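Local coordinates for aminotransferase TlmJ (Streptoalloteichus hindustanus, PDB 5UID), which probably transfers amino groups with the help of pyridoxal 5'-phosphate, as a member of the DegT/DnrJ/EryC1 aminotransferase family acting in natural-product biosynthesis, at residues 8-13 with 300-305; 83-88 with 109-114; 132-137 with 328-333; 273-278 with 371-376. All blocks are in the same frame, centred on the assembly; numbering follows the deposited sequence.

From the N terminus, the loop 8-13 is the first to find a distant partner: interaction 1 joins it to 300-305 and closes a loop of 286 intervening residues. Interaction 2, between 83-88 and 109-114, closes a short loop lying wholly within that span, at one edge of the large mixed sheet. Interaction 3 starts at 132-137, after interaction 2 has closed, and reaches 328-333, so it crosses interaction 1. Interaction 4 pairs helix 249-280 with helix 366-383 and crosses both 1 and 3. Interactions 2 and 3 are neighbours, centres about 5 Å apart, whereas interaction 4 lies farther out, joined to interaction 1 through Tyr303 and Asp277.

Interaction 1 of 4, residues 8-13 with 300-305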
# COMPACT_ATOMS: atom_id res chain seq x y z
N ASN A 8 -20.55 2.63 -16.61
CA ASN A 8 -20.00 1.98 -15.43
C ASN A 8 -20.75 2.39 -14.16
O ASN A 8 -21.37 3.45 -14.09
CB ASN A 8 -18.51 2.31 -15.27
CG ASN A 8 -17.71 1.99 -16.52
OD1 ASN A 8 -17.45 0.83 -16.83
ND2 ASN A 8 -17.30 3.03 -17.24
N VAL A 9 -20.67 1.52 -13.14
CA VAL A 9 -21.29 1.81 -11.85
C VAL A 9 -20.46 2.81 -11.06
O VAL A 9 -21.00 3.72 -10.42
CB VAL A 9 -21.49 0.50 -11.06
CG1 VAL A 9 -22.15 0.79 -9.72
CG2 VAL A 9 -22.31 -0.48 -11.85
N PHE A 10 -19.13 2.66 -11.09
CA PHE A 10 -18.21 3.57 -10.43
C PHE A 10 -17.28 4.16 -11.48
O PHE A 10 -16.86 3.47 -12.41
CB PHE A 10 -17.39 2.86 -9.35
CG PHE A 10 -18.19 1.91 -8.51
CD1 PHE A 10 -19.06 2.38 -7.54
CD2 PHE A 10 -18.06 0.54 -8.68
CE1 PHE A 10 -19.79 1.50 -6.77
CE2 PHE A 10 -18.79 -0.35 -7.90
CZ PHE A 10 -19.66 0.14 -6.95
N GLN A 11 -16.95 5.44 -11.33
CA GLN A 11 -16.00 6.07 -12.23
C GLN A 11 -15.45 7.35 -11.62
O GLN A 11 -16.22 8.21 -11.18
CB GLN A 11 -16.65 6.37 -13.58
CG GLN A 11 -15.67 6.88 -14.62
CD GLN A 11 -16.27 6.92 -16.01
OE1 GLN A 11 -17.10 6.08 -16.36
NE2 GLN A 11 -15.84 7.89 -16.81
N PRO A 12 -14.13 7.50 -11.56
CA PRO A 12 -13.55 8.75 -11.05
C PRO A 12 -13.43 9.80 -12.15
O PRO A 12 -13.52 9.51 -13.34
CB PRO A 12 -12.16 8.31 -10.57
CG PRO A 12 -11.80 7.19 -11.48
CD PRO A 12 -13.10 6.48 -11.83
N THR A 13 -13.23 11.05 -11.71
CA THR A 13 -13.02 12.17 -12.62
C THR A 13 -11.75 12.90 -12.20
O THR A 13 -11.77 13.71 -11.26
CB THR A 13 -14.22 13.13 -12.64
OG1 THR A 13 -14.54 13.54 -11.30
CG2 THR A 13 -15.43 12.46 -13.28
N TYR A 300 -23.85 10.11 -1.74
CA TYR A 300 -24.43 9.53 -2.96
C TYR A 300 -23.41 8.64 -3.67
O TYR A 300 -23.03 8.87 -4.82
CB TYR A 300 -24.97 10.63 -3.88
CG TYR A 300 -26.05 11.45 -3.21
CD1 TYR A 300 -27.38 11.04 -3.25
CD2 TYR A 300 -25.75 12.61 -2.52
CE1 TYR A 300 -28.37 11.78 -2.62
CE2 TYR A 300 -26.73 13.35 -1.90
CZ TYR A 300 -28.04 12.93 -1.95
OH TYR A 300 -29.01 13.67 -1.33
N TYR A 301 -22.98 7.60 -2.95
CA TYR A 301 -22.02 6.63 -3.48
C TYR A 301 -22.71 5.48 -4.20
O TYR A 301 -22.24 5.05 -5.26
CB TYR A 301 -21.15 6.09 -2.34
CG TYR A 301 -20.07 5.14 -2.80
CD1 TYR A 301 -19.18 5.51 -3.80
CD2 TYR A 301 -19.92 3.89 -2.22
CE1 TYR A 301 -18.18 4.66 -4.22
CE2 TYR A 301 -18.93 3.02 -2.64
CZ TYR A 301 -18.06 3.41 -3.64
OH TYR A 301 -17.07 2.56 -4.06
N PHE A 302 -23.82 4.98 -3.66
CA PHE A 302 -24.65 3.97 -4.31
C PHE A 302 -26.03 4.55 -4.59
O PHE A 302 -26.56 5.34 -3.81
CB PHE A 302 -24.83 2.72 -3.44
CG PHE A 302 -23.57 1.96 -3.17
CD1 PHE A 302 -22.58 1.85 -4.14
CD2 PHE A 302 -23.38 1.33 -1.95
CE1 PHE A 302 -21.43 1.14 -3.88
CE2 PHE A 302 -22.22 0.62 -1.69
CZ PHE A 302 -21.24 0.52 -2.66
N TYR A 303 -26.62 4.12 -5.71
CA TYR A 303 -28.06 4.25 -5.92
C TYR A 303 -28.59 2.83 -6.07
O TYR A 303 -28.54 2.24 -7.16
CB TYR A 303 -28.39 5.11 -7.13
CG TYR A 303 -29.86 5.46 -7.18
CD1 TYR A 303 -30.35 6.59 -6.53
CD2 TYR A 303 -30.77 4.64 -7.84
CE1 TYR A 303 -31.69 6.90 -6.56
CE2 TYR A 303 -32.12 4.94 -7.87
CZ TYR A 303 -32.57 6.08 -7.23
OH TYR A 303 -33.91 6.39 -7.25
N TRP A 304 -29.11 2.27 -4.98
CA TRP A 304 -29.56 0.89 -4.94
C TRP A 304 -31.07 0.83 -5.09
O TRP A 304 -31.80 1.57 -4.42
CB TRP A 304 -29.12 0.21 -3.64
CG TRP A 304 -29.74 0.78 -2.39
CD1 TRP A 304 -30.78 0.25 -1.68
CD2 TRP A 304 -29.36 1.97 -1.70
NE1 TRP A 304 -31.07 1.04 -0.60
CE2 TRP A 304 -30.21 2.10 -0.58
CE3 TRP A 304 -28.37 2.95 -1.91
CZ2 TRP A 304 -30.11 3.17 0.31
CZ3 TRP A 304 -28.28 4.00 -1.02
CH2 TRP A 304 -29.14 4.10 0.08
N VAL A 305 -31.53 -0.04 -5.98
CA VAL A 305 -32.95 -0.29 -6.17
C VAL A 305 -33.24 -1.72 -5.75
O VAL A 305 -32.38 -2.60 -5.86
CB VAL A 305 -33.40 -0.03 -7.63
CG1 VAL A 305 -33.32 1.45 -7.95
CG2 VAL A 305 -32.53 -0.84 -8.59
O HOH W 1 -22.69 3.52 -7.65
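Phe10 meets Tyr301 and Phe302 through CD1, CE1 and CZ of its ring, and the three form an aromatic cluster. Its CE1 comes rim to rim against CE1 of Phe302 at 3.3 Å, neither ring lying over the other, with the planes turned 57° apart. Against Tyr301 the planes are nearly parallel, 24° apart, but slid so far that they barely overlap: the centroids are 5.6 Å apart, and Phe10 CE1 lies 4.0 Å from Tyr301 OH. Tyr301 has CG anti to its backbone N (chi1 -176°), whereas CG of Phe302 lies beside its own N; both rings end at Phe10. Val9 CG1 lies over the centre of one face of Phe10, 3.7 Å above the plane. No direct hydrogen bond joins the segments. Instead a water sits between the carbonyls, 2.9 Å from Tyr301 O and 3.3 Å from Val9 O. The Tyr301 hydroxyl is engaged by Met186 O. Around the cluster, Val9 pairs through its backbone with Leu360, just past strand 355-358, while strand 303-306 pairs with that same strand and Tyr303 leans on helix 249-280.

Interaction 2 of 4, residues 83-88 with 109-114; sequences PSISFV and ATLNPT
Pro83 and Pro113 meet ring against ring, and beside them Ile85 lies against the backbone and side chain of Leu111. In the proline pair, CB and CG of Pro83 straddle CG of Pro113, each 3.8 Å from it, the two pyrrolidines meeting at a slant. The second pair is looser. Ile85 CB comes within 4.0 Å of Leu111 O, and its CG2, held anti to its own backbone N (chi1 for CG1 -52°), approaches Leu111 CD2 at 4.4 Å.

No direct hydrogen bond crosses between the loops; a water does so, lying 2.9 Å from both Ile85 O and Leu111 O. On the 83-88 side the chain is folded tightly: Ile85 is the centre of an inverse gamma turn, with a weak bond from Ser86 N to Ser84 O, and the Ser86 hydroxyl donates to Pro83 O at 2.6 Å, tilted 25° from the carbonyl plane. On the other side, Asn112 points its amide at the loop after strand 126-132, its OD1 accepting from Tyr134 N and its ND2 donating to Tyr137 O. Leu111 packs on Trp304 and Tyr134, and Ile85 on Ala348 of helix 346-354.

Further out, each loop runs into a helix, Phe87 and Thr114 standing at the N-cap positions; the Thr114 hydroxyl caps the N of His117. The two loops follow strands 79-83 and 100-104, neighbouring parallel strands of the mixed sheet, linked through helix 88-95. Such a beta-alpha-beta unit is characteristic of the large domain of fold type I PLP-dependent aminotransferases, the class to which this family belongs.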
# COMPACT_ATOMS: atom_id res chain seq x y z
N PRO A 83 -21.69 -5.53 10.49
CA PRO A 83 -22.80 -6.04 9.68
C PRO A 83 -22.31 -7.01 8.62
O PRO A 83 -21.19 -6.91 8.13
CB PRO A 83 -23.40 -4.78 9.06
CG PRO A 83 -22.30 -3.78 9.09
CD PRO A 83 -21.53 -4.08 10.34
N SER A 84 -23.17 -7.98 8.29
CA SER A 84 -22.86 -8.89 7.19
C SER A 84 -22.59 -8.12 5.91
O SER A 84 -21.79 -8.56 5.08
CB SER A 84 -24.00 -9.89 7.00
OG SER A 84 -23.70 -10.81 5.97
N ILE A 85 -23.25 -6.98 5.73
CA ILE A 85 -23.01 -6.12 4.57
C ILE A 85 -21.84 -5.22 4.95
O ILE A 85 -21.99 -4.05 5.32
CB ILE A 85 -24.26 -5.34 4.15
CG1 ILE A 85 -25.45 -6.29 3.99
CG2 ILE A 85 -24.00 -4.56 2.86
CD1 ILE A 85 -25.19 -7.42 3.02
N SER A 86 -20.64 -5.78 4.88
CA SER A 86 -19.41 -5.04 5.13
C SER A 86 -18.39 -5.40 4.06
O SER A 86 -18.50 -6.42 3.38
CB SER A 86 -18.83 -5.33 6.52
OG SER A 86 -19.68 -4.85 7.55
N PHE A 87 -17.39 -4.53 3.91
CA PHE A 87 -16.31 -4.80 2.98
C PHE A 87 -15.47 -5.97 3.48
O PHE A 87 -15.24 -6.12 4.68
CB PHE A 87 -15.44 -3.55 2.81
CG PHE A 87 -14.29 -3.74 1.86
CD1 PHE A 87 -14.52 -3.92 0.51
CD2 PHE A 87 -12.99 -3.75 2.32
CE1 PHE A 87 -13.47 -4.10 -0.37
CE2 PHE A 87 -11.93 -3.92 1.45
CZ PHE A 87 -12.17 -4.10 0.10
N VAL A 88 -15.02 -6.81 2.54
CA VAL A 88 -14.31 -8.03 2.90
C VAL A 88 -13.04 -7.72 3.69
O VAL A 88 -12.65 -8.49 4.57
CB VAL A 88 -14.00 -8.86 1.63
CG1 VAL A 88 -13.15 -8.06 0.65
CG2 VAL A 88 -13.32 -10.17 2.00
N ALA A 109 -34.09 -2.49 3.70
CA ALA A 109 -34.39 -1.31 2.90
C ALA A 109 -33.17 -0.42 2.71
O ALA A 109 -33.02 0.20 1.65
CB ALA A 109 -35.53 -0.51 3.54
N THR A 110 -32.29 -0.35 3.71
CA THR A 110 -31.14 0.53 3.66
C THR A 110 -29.81 -0.20 3.62
O THR A 110 -28.78 0.43 3.36
CB THR A 110 -31.14 1.47 4.88
OG1 THR A 110 -31.00 0.69 6.08
CG2 THR A 110 -32.43 2.26 4.95
N LEU A 111 -29.79 -1.51 3.88
CA LEU A 111 -28.58 -2.32 3.96
C LEU A 111 -27.62 -1.82 5.04
O LEU A 111 -26.42 -2.10 5.00
CB LEU A 111 -27.86 -2.41 2.60
CG LEU A 111 -28.59 -3.23 1.53
CD1 LEU A 111 -29.67 -2.42 0.82
CD2 LEU A 111 -27.60 -3.81 0.52
N ASN A 112 -28.14 -1.08 6.02
CA ASN A 112 -27.41 -0.63 7.20
C ASN A 112 -27.95 -1.33 8.44
O ASN A 112 -29.14 -1.66 8.52
CB ASN A 112 -27.52 0.89 7.40
CG ASN A 112 -26.39 1.65 6.73
OD1 ASN A 112 -25.29 1.13 6.55
ND2 ASN A 112 -26.66 2.90 6.36
N PRO A 113 -27.10 -1.59 9.43
CA PRO A 113 -27.58 -2.18 10.68
C PRO A 113 -28.14 -1.12 11.61
O PRO A 113 -27.70 0.04 11.63
CB PRO A 113 -26.32 -2.82 11.27
CG PRO A 113 -25.22 -1.94 10.78
CD PRO A 113 -25.63 -1.48 9.40
N THR A 114 -29.14 -1.52 12.38
CA THR A 114 -29.65 -0.68 13.46
C THR A 114 -28.83 -0.91 14.72
O THR A 114 -28.01 -1.82 14.80
CB THR A 114 -31.13 -0.98 13.73
OG1 THR A 114 -31.26 -2.28 14.32
CG2 THR A 114 -31.93 -0.93 12.44
O HOH W 2 -24.03 -2.40 6.54

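Interaction 3 of 4, residues 132-137 with 328-333. With SO4 (sulfate ion), chain E.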
# COMPACT_ATOMS: atom_id res chain seq x y z
N LEU A 132 -20.24 0.60 8.49
CA LEU A 132 -20.11 1.50 7.35
C LEU A 132 -21.39 2.31 7.21
O LEU A 132 -22.34 2.17 7.99
CB LEU A 132 -19.78 0.73 6.07
CG LEU A 132 -20.61 -0.48 5.62
CD1 LEU A 132 -21.92 -0.07 4.96
CD2 LEU A 132 -19.78 -1.34 4.67
N HIS A 133 -21.41 3.18 6.21
CA HIS A 133 -22.54 4.07 5.94
C HIS A 133 -23.02 3.76 4.53
O HIS A 133 -22.60 4.42 3.57
CB HIS A 133 -22.13 5.54 6.10
CG HIS A 133 -21.22 5.79 7.26
ND1 HIS A 133 -19.85 5.83 7.13
CD2 HIS A 133 -21.48 6.01 8.57
CE1 HIS A 133 -19.30 6.06 8.31
NE2 HIS A 133 -20.27 6.17 9.21
N TYR A 134 -23.91 2.77 4.41
CA TYR A 134 -24.19 2.17 3.11
C TYR A 134 -24.64 3.22 2.10
O TYR A 134 -25.61 3.95 2.33
CB TYR A 134 -25.24 1.07 3.23
CG TYR A 134 -25.41 0.32 1.93
CD1 TYR A 134 -24.60 -0.76 1.63
CD2 TYR A 134 -26.35 0.72 0.99
CE1 TYR A 134 -24.74 -1.44 0.43
CE2 TYR A 134 -26.50 0.05 -0.20
CZ TYR A 134 -25.69 -1.03 -0.48
OH TYR A 134 -25.83 -1.71 -1.67
N GLY A 135 -23.93 3.28 0.97
CA GLY A 135 -24.25 4.19 -0.10
C GLY A 135 -24.04 5.65 0.20
O GLY A 135 -24.33 6.49 -0.65
N GLY A 136 -23.51 5.98 1.38
CA GLY A 136 -23.42 7.35 1.85
C GLY A 136 -24.43 7.71 2.91
O GLY A 136 -24.25 8.72 3.60
N TYR A 137 -25.49 6.92 3.05
CA TYR A 137 -26.46 7.12 4.12
C TYR A 137 -25.81 6.81 5.46
O TYR A 137 -25.32 5.69 5.64
CB TYR A 137 -27.68 6.23 3.91
CG TYR A 137 -28.72 6.75 2.94
CD1 TYR A 137 -28.35 7.27 1.71
CD2 TYR A 137 -30.07 6.69 3.25
CE1 TYR A 137 -29.30 7.73 0.81
CE2 TYR A 137 -31.03 7.15 2.37
CZ TYR A 137 -30.64 7.67 1.15
OH TYR A 137 -31.60 8.12 0.27
N PHE A 328 -23.76 -5.61 -7.23
CA PHE A 328 -24.26 -5.57 -5.86
C PHE A 328 -23.09 -5.42 -4.89
O PHE A 328 -22.08 -6.13 -5.01
CB PHE A 328 -25.06 -6.82 -5.50
CG PHE A 328 -25.41 -6.91 -4.04
CD1 PHE A 328 -26.42 -6.13 -3.51
CD2 PHE A 328 -24.71 -7.76 -3.20
CE1 PHE A 328 -26.74 -6.20 -2.16
CE2 PHE A 328 -25.02 -7.83 -1.85
CZ PHE A 328 -26.04 -7.06 -1.33
N ARG A 329 -23.23 -4.50 -3.95
CA ARG A 329 -22.35 -4.36 -2.80
C ARG A 329 -23.22 -4.27 -1.56
O ARG A 329 -24.31 -3.68 -1.60
CB ARG A 329 -21.47 -3.10 -2.91
CG ARG A 329 -20.57 -3.04 -4.13
CD ARG A 329 -19.41 -4.01 -4.00
NE ARG A 329 -18.42 -3.80 -5.06
CZ ARG A 329 -18.48 -4.37 -6.26
NH1 ARG A 329 -17.54 -4.11 -7.16
NH2 ARG A 329 -19.48 -5.19 -6.55
N TYR A 330 -22.78 -4.87 -0.46
CA TYR A 330 -21.59 -5.71 -0.40
C TYR A 330 -22.03 -7.14 -0.15
O TYR A 330 -22.95 -7.37 0.64
CB TYR A 330 -20.63 -5.24 0.70
CG TYR A 330 -20.13 -3.83 0.51
CD1 TYR A 330 -20.88 -2.74 0.96
CD2 TYR A 330 -18.92 -3.57 -0.13
CE1 TYR A 330 -20.43 -1.45 0.78
CE2 TYR A 330 -18.47 -2.28 -0.31
CZ TYR A 330 -19.22 -1.22 0.15
OH TYR A 330 -18.77 0.07 -0.03
N ALA A 331 -21.40 -8.09 -0.82
CA ALA A 331 -21.78 -9.49 -0.69
C ALA A 331 -21.84 -9.88 0.79
O ALA A 331 -20.95 -9.50 1.56
CB ALA A 331 -20.80 -10.39 -1.43
N PRO A 332 -22.87 -10.59 1.22
CA PRO A 332 -23.02 -10.89 2.66
C PRO A 332 -21.90 -11.79 3.15
O PRO A 332 -21.78 -12.95 2.73
CB PRO A 332 -24.39 -11.58 2.73
CG PRO A 332 -24.61 -12.14 1.37
CD PRO A 332 -23.94 -11.19 0.41
N LEU A 333 -21.08 -11.25 4.05
CA LEU A 333 -19.91 -11.98 4.53
C LEU A 333 -20.28 -13.14 5.45
O LEU A 333 -19.49 -14.08 5.59
CB LEU A 333 -18.96 -11.02 5.25
CG LEU A 333 -18.32 -9.96 4.35
CD1 LEU A 333 -17.45 -9.02 5.18
CD2 LEU A 333 -17.51 -10.63 3.25
S SO4 E . -18.15 -6.50 -9.85
O1 SO4 E . -19.39 -6.14 -10.55
O2 SO4 E . -18.46 -6.95 -8.50
O3 SO4 E . -17.28 -5.33 -9.79
O4 SO4 E . -17.49 -7.57 -10.59
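One side-chain-to-backbone hydrogen bond and a small apolar patch join two loops in a largely buried contact: 132-137, which follows strand 126-132 of the central sheet, and 328-333, which leads toward helix 346-354. Tyr134 OH donates to Arg329 O, and at 2.5 Å the bond is very short. The acceptor lies near the plane of the tyrosine ring, beyond its edge. With CG anti to the backbone N (chi1 -173°), the ring reaches across to the other loop, bringing its CE1 alongside Tyr330, 4.1 Å from Tyr330 CD1. Leu132 CD2 lies 3.9 Å from Tyr330 CE1. The hydroxyl end of Tyr330 lies at the active site, hydrogen-bonded to O3 of the pyridoxal-phosphate-modified Lys187; a cis peptide bond precedes Tyr330, and Arg329 CB lies over the centre of one face of the Tyr330 ring. Arg329 itself turns its guanidinium edge to a sulfate, NH1 bonding sulfate O3 at 2.9 Å and NH2 bonding sulfate O2 at 2.8 Å. NH2 also reaches Phe328 O, which lies in the guanidinium plane. That sulfate probably comes from the crystallisation liquor. Phe328 and Pro332 pack on helix 346-354, Tyr134 touches strand 355-358, and Ala331 and Leu333 lie on Phe236 of the second subunit.

Interaction 4 of 4, residues 273-278 with 371-376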
# COMPACT_ATOMS: atom_id res chain seq x y z
N ALA A 273 -29.22 11.23 -8.60
CA ALA A 273 -30.10 10.40 -7.79
C ALA A 273 -31.51 10.97 -7.73
O ALA A 273 -32.49 10.22 -7.69
CB ALA A 273 -29.53 10.23 -6.39
N GLU A 274 -31.64 12.30 -7.73
CA GLU A 274 -32.96 12.91 -7.74
C GLU A 274 -33.66 12.69 -9.08
O GLU A 274 -34.87 12.44 -9.12
CB GLU A 274 -32.85 14.40 -7.41
CG GLU A 274 -32.44 14.66 -5.97
CD GLU A 274 -32.21 16.13 -5.67
OE1 GLU A 274 -32.10 16.92 -6.63
OE2 GLU A 274 -32.13 16.48 -4.47
N ARG A 275 -32.91 12.78 -10.18
CA ARG A 275 -33.48 12.42 -11.47
C ARG A 275 -33.87 10.95 -11.51
O ARG A 275 -34.92 10.59 -12.07
CB ARG A 275 -32.48 12.74 -12.59
CG ARG A 275 -32.94 12.29 -13.97
CD ARG A 275 -34.19 13.02 -14.43
NE ARG A 275 -34.75 12.44 -15.64
CZ ARG A 275 -35.85 11.69 -15.68
NH1 ARG A 275 -36.52 11.44 -14.56
NH2 ARG A 275 -36.29 11.20 -16.83
N TYR A 276 -33.05 10.08 -10.91
CA TYR A 276 -33.43 8.68 -10.76
C TYR A 276 -34.73 8.54 -9.98
O TYR A 276 -35.63 7.80 -10.37
CB TYR A 276 -32.31 7.90 -10.07
CG TYR A 276 -31.15 7.49 -10.95
CD1 TYR A 276 -31.24 7.54 -12.33
CD2 TYR A 276 -29.97 7.02 -10.38
CE1 TYR A 276 -30.18 7.15 -13.13
CE2 TYR A 276 -28.90 6.64 -11.17
CZ TYR A 276 -29.01 6.70 -12.54
OH TYR A 276 -27.94 6.31 -13.32
N ASP A 277 -34.83 9.26 -8.85
CA ASP A 277 -36.06 9.22 -8.06
C ASP A 277 -37.26 9.64 -8.89
O ASP A 277 -38.33 9.03 -8.80
CB ASP A 277 -35.93 10.13 -6.83
CG ASP A 277 -34.92 9.61 -5.82
OD1 ASP A 277 -34.60 8.40 -5.84
OD2 ASP A 277 -34.45 10.42 -4.99
N GLN A 278 -37.10 10.68 -9.72
CA GLN A 278 -38.22 11.16 -10.52
C GLN A 278 -38.67 10.12 -11.54
O GLN A 278 -39.87 9.91 -11.73
CB GLN A 278 -37.84 12.47 -11.22
CG GLN A 278 -38.96 13.09 -12.04
CD GLN A 278 -38.51 14.31 -12.81
OE1 GLN A 278 -37.35 14.41 -13.21
NE2 GLN A 278 -39.42 15.25 -13.01
N THR A 371 -30.45 6.98 -20.23
CA THR A 371 -30.30 5.61 -20.72
C THR A 371 -30.54 4.61 -19.60
O THR A 371 -31.18 3.57 -19.81
CB THR A 371 -28.91 5.42 -21.32
OG1 THR A 371 -28.70 6.38 -22.36
CG2 THR A 371 -28.77 4.02 -21.91
N VAL A 372 -30.04 4.90 -18.39
CA VAL A 372 -30.24 4.00 -17.26
C VAL A 372 -31.72 3.93 -16.89
O VAL A 372 -32.29 2.85 -16.72
CB VAL A 372 -29.37 4.43 -16.07
CG1 VAL A 372 -29.75 3.64 -14.82
CG2 VAL A 372 -27.90 4.23 -16.39
N ILE A 373 -32.36 5.10 -16.74
CA ILE A 373 -33.77 5.13 -16.38
C ILE A 373 -34.62 4.41 -17.42
O ILE A 373 -35.52 3.64 -17.08
CB ILE A 373 -34.24 6.59 -16.19
CG1 ILE A 373 -33.49 7.25 -15.04
CG2 ILE A 373 -35.75 6.64 -15.94
CD1 ILE A 373 -33.81 8.72 -14.87
N GLY A 374 -34.33 4.64 -18.70
CA GLY A 374 -35.10 3.99 -19.75
C GLY A 374 -34.93 2.49 -19.77
O GLY A 374 -35.91 1.75 -19.91
N GLU A 375 -33.69 2.01 -19.62
CA GLU A 375 -33.46 0.57 -19.61
C GLU A 375 -34.04 -0.09 -18.37
O GLU A 375 -34.53 -1.22 -18.44
CB GLU A 375 -31.96 0.28 -19.72
CG GLU A 375 -31.36 0.62 -21.06
CD GLU A 375 -31.93 -0.22 -22.18
OE1 GLU A 375 -32.41 -1.34 -21.89
OE2 GLU A 375 -31.89 0.23 -23.35
N VAL A 376 -34.01 0.60 -17.23
CA VAL A 376 -34.60 0.05 -16.01
C VAL A 376 -36.11 -0.09 -16.16
O VAL A 376 -36.69 -1.13 -15.84
CB VAL A 376 -34.22 0.90 -14.78
CG1 VAL A 376 -35.07 0.51 -13.58
CG2 VAL A 376 -32.74 0.72 -14.45
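Apolar packing carries most of this contact, with Ile373 reaching between Arg275 and Tyr276. Ile373 CG1 meets the edge of the Tyr276 ring, 3.5 Å from Tyr276 CD1 and near the ring plane. Beyond it, Val372 takes up the hydroxyl end of the same tyrosine, its CG1 being 3.6 Å from Tyr276 OH. With chi2 extended (175°), Ile373 CD1 is carried out to 3.5 Å from the backbone Arg275 O.

Ile373 CD1 also lies over one face of the Arg275 guanidinium, above its centre with Arg275 CZ at 3.7 Å. The arginine is bent at chi2 (64°), which folds its flat end back over the methyl.

These are two helices packed side by side, 249-280 and 366-383, running in nearly the same direction; over the short segments the axes come within 10.3 Å and cross at -28°. Tyr276 and Ile373 are the closest pair of CA atoms.

Polar partners lie beyond the two segments. Arg275 NE forms a salt bridge with Glu370, about one turn before Ile373 on helix 366-383, so the guanidinium is held to that helix by charge as well as by packing. The Tyr276 hydroxyl bonds Pro359 O, just after strand 355-358. The Tyr276 ring also meets that of Tyr303 on strand 303-306, and the Tyr303 hydroxyl is hydrogen-bonded to Asp277 OD1.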